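Local coordinates for protein beta-galactosidase (Bacillus circulans subsp. alkalophilus, PDB 3TTY) that hydrolyses terminal beta-D-galactose residues of beta-galactosides, as a zinc-containing TIM-barrel glycoside hydrolase whose assembly holds three chains, at residues 510-515 against 582-587; 553-558 against 571-576. All blocks are in the same frame, centred on the assembly; numbering follows the deposited sequence.

Contact 1 (510-515 against 582-587); sequences MGIWAE and SYYVAS
Met510 and Tyr584 bury the most surface here, with Ser582 and Ile512 filling in around them. The side chain of Met510 is bent at both chi2 and chi3 (-59°), and the chi3 bend places CE on the backbone of 582-587. There CE lies 3.4 Å from the carbonyl O of Tyr583 and 3.8 Å from CB of Tyr584, in the plane of the tyrosine ring at its edge. One bond before CE, SD packs on CB of Ser582 at 3.8 Å. One face of the Tyr584 ring is covered by Ile512: CD1 stands 3.8 Å from the ring centroid and only 5° off the normal, a CH-pi contact that brings CD1 almost equally close to all six ring carbons. The two side chains cross at about a right angle, and CG1 of Ile512 adds a second touch near CG of the tyrosine. All of this lies within the trimerisation domain, between its mixed sheet, where 582-585 belongs to strand 580-585, and the separate two-stranded antiparallel sheet begun by Ile512 just after the short helix 507-510. Gly511, with positive phi, makes the turn between that helix and the strand. Further along, Ala514 CB is 4.1 Å from the phenol OH of Tyr584, whose hydrogen bond goes to Asp548 on the partner strand 546-552. The polar link between the segments is a water that donates to the carbonyl O of Met510 at 2.9 Å and to the carbonyl O of Ser582 at 3.1 Å. The hydroxyl of Ser582 sits against CA of Met510 and is hydrogen-bonded to the carbonyl O of Val509.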
# COMPACT_ATOMS: atom_id res chain seq x y z
N MET A 510 -1.54 -9.76 -41.72
CA MET A 510 -0.22 -9.73 -41.10
C MET A 510 0.69 -10.84 -41.65
O MET A 510 1.91 -10.69 -41.63
CB MET A 510 -0.32 -9.82 -39.58
CG MET A 510 -1.09 -8.66 -38.94
SD MET A 510 -0.65 -7.01 -39.55
CE MET A 510 1.11 -6.98 -39.18
N GLY A 511 0.10 -11.93 -42.12
CA GLY A 511 0.85 -13.01 -42.76
C GLY A 511 1.69 -13.82 -41.81
O GLY A 511 2.67 -14.46 -42.20
N ILE A 512 1.31 -13.81 -40.53
CA ILE A 512 2.02 -14.60 -39.53
C ILE A 512 1.02 -15.23 -38.59
O ILE A 512 -0.09 -14.72 -38.41
CB ILE A 512 3.00 -13.76 -38.68
CG1 ILE A 512 2.24 -12.69 -37.87
CG2 ILE A 512 4.06 -13.12 -39.54
CD1 ILE A 512 1.93 -13.10 -36.44
N TRP A 513 1.43 -16.34 -37.98
CA TRP A 513 0.65 -16.99 -36.94
C TRP A 513 1.44 -16.88 -35.67
O TRP A 513 2.56 -17.38 -35.60
CB TRP A 513 0.44 -18.47 -37.26
CG TRP A 513 -0.03 -19.25 -36.08
CD1 TRP A 513 -0.96 -18.86 -35.16
CD2 TRP A 513 0.42 -20.56 -35.67
NE1 TRP A 513 -1.13 -19.84 -34.22
CE2 TRP A 513 -0.29 -20.89 -34.50
CE3 TRP A 513 1.34 -21.47 -36.19
CZ2 TRP A 513 -0.10 -22.09 -33.83
CZ3 TRP A 513 1.52 -22.66 -35.53
CH2 TRP A 513 0.81 -22.96 -34.36
N ALA A 514 0.87 -16.22 -34.67
CA ALA A 514 1.47 -16.16 -33.34
C ALA A 514 1.01 -17.36 -32.48
O ALA A 514 -0.15 -17.43 -32.06
CB ALA A 514 1.13 -14.85 -32.67
N GLU A 515 1.93 -18.28 -32.23
CA GLU A 515 1.63 -19.51 -31.48
C GLU A 515 1.42 -19.30 -29.98
O GLU A 515 0.41 -19.74 -29.43
CB GLU A 515 2.73 -20.55 -31.70
CG GLU A 515 2.59 -21.77 -30.82
CD GLU A 515 3.66 -22.80 -31.12
OE1 GLU A 515 4.17 -22.81 -32.25
OE2 GLU A 515 4.01 -23.60 -30.22
N SER A 582 2.41 -4.84 -44.48
CA SER A 582 2.11 -4.86 -43.06
C SER A 582 3.31 -5.39 -42.27
O SER A 582 3.98 -6.34 -42.70
CB SER A 582 0.85 -5.68 -42.75
OG SER A 582 1.07 -7.06 -43.00
N TYR A 583 3.57 -4.76 -41.13
CA TYR A 583 4.72 -5.09 -40.30
C TYR A 583 4.26 -5.54 -38.93
O TYR A 583 3.52 -4.84 -38.24
CB TYR A 583 5.63 -3.86 -40.16
CG TYR A 583 6.31 -3.43 -41.44
CD1 TYR A 583 7.58 -3.90 -41.76
CD2 TYR A 583 5.70 -2.55 -42.33
CE1 TYR A 583 8.23 -3.51 -42.92
CE2 TYR A 583 6.33 -2.17 -43.50
CZ TYR A 583 7.59 -2.66 -43.78
OH TYR A 583 8.23 -2.28 -44.94
N TYR A 584 4.72 -6.71 -38.51
CA TYR A 584 4.39 -7.23 -37.20
C TYR A 584 5.62 -7.16 -36.31
O TYR A 584 6.67 -7.69 -36.65
CB TYR A 584 3.92 -8.67 -37.31
CG TYR A 584 3.24 -9.21 -36.07
CD1 TYR A 584 1.86 -9.12 -35.93
CD2 TYR A 584 3.96 -9.83 -35.07
CE1 TYR A 584 1.22 -9.63 -34.81
CE2 TYR A 584 3.33 -10.34 -33.93
CZ TYR A 584 1.96 -10.24 -33.81
OH TYR A 584 1.30 -10.74 -32.71
N VAL A 585 5.49 -6.50 -35.16
CA VAL A 585 6.61 -6.35 -34.23
C VAL A 585 6.34 -7.21 -33.01
O VAL A 585 5.51 -6.84 -32.16
CB VAL A 585 6.79 -4.87 -33.78
CG1 VAL A 585 8.03 -4.73 -32.92
CG2 VAL A 585 6.86 -3.95 -34.99
N ALA A 586 7.03 -8.35 -32.92
CA ALA A 586 6.66 -9.40 -31.96
C ALA A 586 7.09 -9.15 -30.52
O ALA A 586 6.82 -9.97 -29.65
CB ALA A 586 7.16 -10.77 -32.43
N SER A 587 7.75 -8.03 -30.27
CA SER A 587 8.15 -7.70 -28.91
C SER A 587 8.10 -6.19 -28.72
O SER A 587 7.77 -5.46 -29.66
CB SER A 587 9.56 -8.23 -28.62
OG SER A 587 9.85 -8.20 -27.24
O HOH W 1 4.15 -9.01 -41.09

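Contact 2 (553-558 against 571-576); sequences ETAEVL and VLTRNK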
# COMPACT_ATOMS: atom_id res chain seq x y z
N GLU A 553 4.06 -17.05 -42.43
CA GLU A 553 3.25 -17.82 -43.35
C GLU A 553 3.39 -17.22 -44.75
O GLU A 553 3.93 -17.86 -45.64
CB GLU A 553 1.78 -17.85 -42.89
CG GLU A 553 1.61 -18.56 -41.55
CD GLU A 553 0.17 -18.71 -41.11
OE1 GLU A 553 -0.57 -17.70 -41.03
OE2 GLU A 553 -0.22 -19.86 -40.81
N THR A 554 2.94 -15.98 -44.92
CA THR A 554 3.13 -15.27 -46.17
C THR A 554 4.17 -14.16 -46.01
O THR A 554 4.69 -13.61 -46.99
CB THR A 554 1.80 -14.65 -46.67
OG1 THR A 554 0.98 -15.68 -47.24
CG2 THR A 554 2.05 -13.61 -47.74
N ALA A 555 4.48 -13.83 -44.76
CA ALA A 555 5.35 -12.71 -44.45
C ALA A 555 6.85 -13.03 -44.55
O ALA A 555 7.29 -14.13 -44.21
CB ALA A 555 5.03 -12.17 -43.06
N GLU A 556 7.61 -12.06 -45.03
CA GLU A 556 9.07 -12.12 -45.03
C GLU A 556 9.58 -11.81 -43.63
O GLU A 556 9.03 -10.94 -42.95
CB GLU A 556 9.62 -11.11 -46.04
CG GLU A 556 11.13 -10.95 -46.05
CD GLU A 556 11.59 -9.80 -46.97
OE1 GLU A 556 10.74 -8.99 -47.40
OE2 GLU A 556 12.80 -9.72 -47.25
N VAL A 557 10.62 -12.52 -43.21
CA VAL A 557 11.25 -12.30 -41.90
C VAL A 557 12.41 -11.32 -42.05
O VAL A 557 13.34 -11.55 -42.82
CB VAL A 557 11.78 -13.62 -41.30
CG1 VAL A 557 12.48 -13.38 -39.95
CG2 VAL A 557 10.65 -14.64 -41.14
N LEU A 558 12.35 -10.21 -41.32
CA LEU A 558 13.38 -9.18 -41.40
C LEU A 558 14.35 -9.25 -40.23
O LEU A 558 15.48 -8.75 -40.33
CB LEU A 558 12.77 -7.79 -41.50
CG LEU A 558 11.82 -7.55 -42.68
CD1 LEU A 558 11.28 -6.15 -42.64
CD2 LEU A 558 12.52 -7.81 -44.02
N VAL A 571 10.93 -11.92 -35.17
CA VAL A 571 10.47 -10.86 -34.27
C VAL A 571 10.04 -9.62 -35.06
O VAL A 571 9.24 -8.82 -34.58
CB VAL A 571 11.53 -10.53 -33.18
CG1 VAL A 571 12.83 -10.03 -33.81
CG2 VAL A 571 10.97 -9.52 -32.18
N LEU A 572 10.56 -9.48 -36.28
CA LEU A 572 10.05 -8.46 -37.20
C LEU A 572 9.72 -9.07 -38.56
O LEU A 572 10.57 -9.70 -39.20
CB LEU A 572 11.03 -7.31 -37.36
CG LEU A 572 10.57 -6.21 -38.31
CD1 LEU A 572 9.31 -5.53 -37.78
CD2 LEU A 572 11.68 -5.18 -38.58
N THR A 573 8.48 -8.87 -39.01
CA THR A 573 8.06 -9.41 -40.29
C THR A 573 7.43 -8.33 -41.17
O THR A 573 6.90 -7.34 -40.67
CB THR A 573 7.07 -10.59 -40.11
OG1 THR A 573 5.82 -10.11 -39.60
CG2 THR A 573 7.66 -11.65 -39.15
N ARG A 574 7.52 -8.53 -42.48
CA ARG A 574 6.89 -7.66 -43.47
C ARG A 574 6.06 -8.50 -44.44
O ARG A 574 6.60 -9.37 -45.12
CB ARG A 574 7.95 -6.87 -44.25
CG ARG A 574 7.39 -5.96 -45.35
CD ARG A 574 8.50 -5.32 -46.17
NE ARG A 574 8.00 -4.29 -47.08
CZ ARG A 574 7.65 -4.51 -48.35
NH1 ARG A 574 7.74 -5.73 -48.86
NH2 ARG A 574 7.21 -3.51 -49.11
N ASN A 575 4.75 -8.24 -44.48
CA ASN A 575 3.87 -8.92 -45.42
C ASN A 575 3.40 -8.03 -46.54
O ASN A 575 2.80 -6.99 -46.29
CB ASN A 575 2.62 -9.50 -44.73
CG ASN A 575 1.90 -10.55 -45.60
OD1 ASN A 575 2.55 -11.42 -46.18
ND2 ASN A 575 0.59 -10.45 -45.72
N LYS A 576 3.64 -8.44 -47.79
CA LYS A 576 3.07 -7.71 -48.93
C LYS A 576 1.62 -8.13 -49.15
O LYS A 576 1.32 -9.31 -49.23
CB LYS A 576 3.88 -7.95 -50.20
CG LYS A 576 3.50 -7.02 -51.35
CD LYS A 576 3.91 -5.58 -51.04
CE LYS A 576 3.69 -4.66 -52.24
NZ LYS A 576 4.06 -3.24 -51.96
O HOH W 2 7.86 -8.51 -47.79
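A beta hairpin pairs strand 556-561 with strand 570-577, and its backbones meet at Glu556 and Arg574, an antiparallel hydrogen-bonded pair. Arg574 N gives the straighter bond, 2.9 Å to Glu556 O at 165°; the return bond runs from Glu556 N to Arg574 O. One further bond runs from Leu558 N to Leu572 O at 2.8 Å. Between them Val557 and Thr573 form the non-hydrogen-bonded pair, and CA of Thr573 closes to 3.2 Å on Glu556 O in a CA-H...O contact. Just beyond, Val571 and Leu572 both face Ala559, a classic beta bulge in the hairpin. Leu558 CD1 rests 3.8 Å from CB of Arg574, and Leu558 CB meets CD2 of Leu572. The extended Arg574 chain carries its guanidinium away to a salt bridge with Glu604. NH1 of Arg574 stays 4.7 Å from OE1 of Glu556, and a water joins the two, donating to that OE1 and to Arg574 O while accepting from NH1. Toward the strand's other end, Ala555 CB packs on CB of Thr573 at 3.9 Å and on CB of Asn575.

Contacts 1 and 2 lie with their centres about 7 Å apart, and both reach the mixed sheet, through the neighbouring antiparallel strands 580-585 and 570-577. Two probable backbone hydrogen bonds join them: Asn575 N with Ser582 O at 2.7 Å, and Ala586 N with Val571 O at 2.8 Å. Side chains meet as well, Ile512 CG2 packing 3.5 Å from Thr573 OG1. The loop at Gly511 has backbone hydrogen bonds to Glu553, Thr554 and Ala555, so 510-515 is tied to the lead-in of strand 556-561, while Ile512 reaches strand 570-577 through Thr573. Both contacts belong to the trimerisation domain, apart from the barrel residues that bind galactose; Trp513 and Glu515 also touch a second subunit.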